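Local structure of kinetochore-associated protein NSL1 homolog (Homo sapiens, 5LSI) at residues S59-Q62 against E63-I67. The protein forms part of the MIS12 complex, which is required for kinetochore formation and for normal chromosome alignment and segregation in mitosis. Sequence-based numbering, arbitrary orientation.
Sequences SAVQ and ENISI
Glu63 N closes a helical turn on Ser59 O (2.8 Å), Asn64 N bonds Val61 O at 3.1 Å from well above its carbonyl plane, and a type I beta turn runs from Gln62 to Ile65. The i to i+3 bond of that turn, Ile65 N to Gln62 O, is weak at 3.5 Å. A water bridges the turn, donating to both Gln62 O and Ile65 O. The side chain of Asn64 folds back against the helix end: with CG beside the backbone N (chi1 -81°), anti to the carbonyl carbon, ND2 reaches Ala60 O at 2.7 Å, nearly straight and within the planes of both amide and carbonyl. A side-chain amide thus takes up a carbonyl near the helix C-terminus. Its OD1 and ND2 also bond the chain of another protein; an alanine here would probably leave Ala60 O without this donor and cost the interface two hydrogen bonds. Glu63 CG comes to 3.0 Å from Ser59 O, in front of the carbonyl, while Ser59 OG is held by Trp55 O. On the other flank, Ile65 CG2 sits 3.3 Å from Val61 O and meets Val61 CG1 loosely at 4.5 Å; these two residues also pack on helix 20-35, Ile65 against Val23 and Val61 against Leu27. The arrangement is a helix C-terminus passing through a beta turn into strand 65-67, which pairs in parallel with strand 15-17 at one end of the helical hairpin of this NSL1 fragment.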
loop_
_atom_site.group_PDB
_atom_site.type_symbol
_atom_site.label_atom_id
_atom_site.label_comp_id
_atom_site.label_asym_id
_atom_site.label_seq_id
_atom_site.Cartn_x
_atom_site.Cartn_y
_atom_site.Cartn_z
ATOM N N SER B 59 1.175 -5.348 -5.327
ATOM C CA SER B 59 2.599 -5.515 -5.611
ATOM C C SER B 59 3.431 -4.415 -4.968
ATOM O O SER B 59 4.491 -4.688 -4.396
ATOM C CB SER B 59 2.842 -5.546 -7.118
ATOM O OG SER B 59 2.263 -6.701 -7.691
ATOM N N ALA B 60 2.967 -3.165 -5.044
ATOM C CA ALA B 60 3.733 -2.064 -4.470
ATOM C C ALA B 60 3.893 -2.231 -2.967
ATOM O O ALA B 60 4.954 -1.922 -2.410
ATOM C CB ALA B 60 3.065 -0.729 -4.792
ATOM N N VAL B 61 2.850 -2.716 -2.289
ATOM C CA VAL B 61 2.950 -2.945 -0.850
ATOM C C VAL B 61 3.876 -4.120 -0.567
ATOM O O VAL B 61 4.787 -4.029 0.264
ATOM C CB VAL B 61 1.553 -3.171 -0.239
ATOM C CG1 VAL B 61 1.670 -3.590 1.219
ATOM C CG2 VAL B 61 0.712 -1.915 -0.354
ATOM N N GLN B 62 3.667 -5.237 -1.271
ATOM C CA GLN B 62 4.425 -6.452 -0.989
ATOM C C GLN B 62 5.914 -6.270 -1.266
ATOM O O GLN B 62 6.757 -6.765 -0.509
ATOM C CB GLN B 62 3.864 -7.614 -1.804
ATOM C CG GLN B 62 2.494 -8.078 -1.343
ATOM C CD GLN B 62 1.827 -8.998 -2.344
ATOM O OE1 GLN B 62 2.426 -9.374 -3.351
ATOM N NE2 GLN B 62 0.581 -9.365 -2.073
ATOM N N GLU B 63 6.263 -5.570 -2.348
ATOM C CA GLU B 63 7.675 -5.381 -2.661
ATOM C C GLU B 63 8.352 -4.375 -1.741
ATOM O O GLU B 63 9.582 -4.255 -1.781
ATOM C CB GLU B 63 7.847 -4.942 -4.116
ATOM C CG GLU B 63 7.203 -5.876 -5.123
ATOM C CD GLU B 63 8.136 -6.254 -6.248
ATOM O OE1 GLU B 63 9.275 -6.673 -5.953
ATOM O OE2 GLU B 63 7.732 -6.126 -7.425
ATOM N N ASN B 64 7.591 -3.661 -0.910
ATOM C CA ASN B 64 8.142 -2.657 -0.009
ATOM C C ASN B 64 8.059 -3.070 1.456
ATOM O O ASN B 64 8.207 -2.226 2.345
ATOM C CB ASN B 64 7.440 -1.317 -0.221
ATOM C CG ASN B 64 7.985 -0.570 -1.409
ATOM O OD1 ASN B 64 9.040 0.056 -1.323
ATOM N ND2 ASN B 64 7.279 -0.640 -2.531
ATOM N N ILE B 65 7.821 -4.353 1.727
ATOM C CA ILE B 65 7.883 -4.879 3.082
ATOM C C ILE B 65 8.789 -6.100 3.074
ATOM O O ILE B 65 9.056 -6.702 2.032
ATOM C CB ILE B 65 6.494 -5.250 3.660
ATOM C CG1 ILE B 65 5.966 -6.538 3.029
ATOM C CG2 ILE B 65 5.496 -4.124 3.458
ATOM C CD1 ILE B 65 4.568 -6.911 3.490
ATOM N N SER B 66 9.274 -6.449 4.257
ATOM C CA SER B 66 9.942 -7.718 4.486
ATOM C C SER B 66 9.125 -8.526 5.484
ATOM O O SER B 66 8.484 -7.969 6.379
ATOM C CB SER B 66 11.372 -7.519 5.006
ATOM O OG SER B 66 11.373 -6.799 6.228
ATOM N N ILE B 67 9.133 -9.841 5.310
ATOM C CA ILE B 67 8.473 -10.760 6.229
ATOM C C ILE B 67 9.578 -11.466 7.001
ATOM O O ILE B 67 10.223 -12.385 6.482
ATOM C CB ILE B 67 7.566 -11.757 5.498
ATOM C CG1 ILE B 67 6.486 -11.016 4.708
ATOM C CG2 ILE B 67 6.933 -12.733 6.489
ATOM C CD1 ILE B 67 5.576 -10.171 5.568
HETATM O O HOH W 1 9.179 -8.122 -0.247
#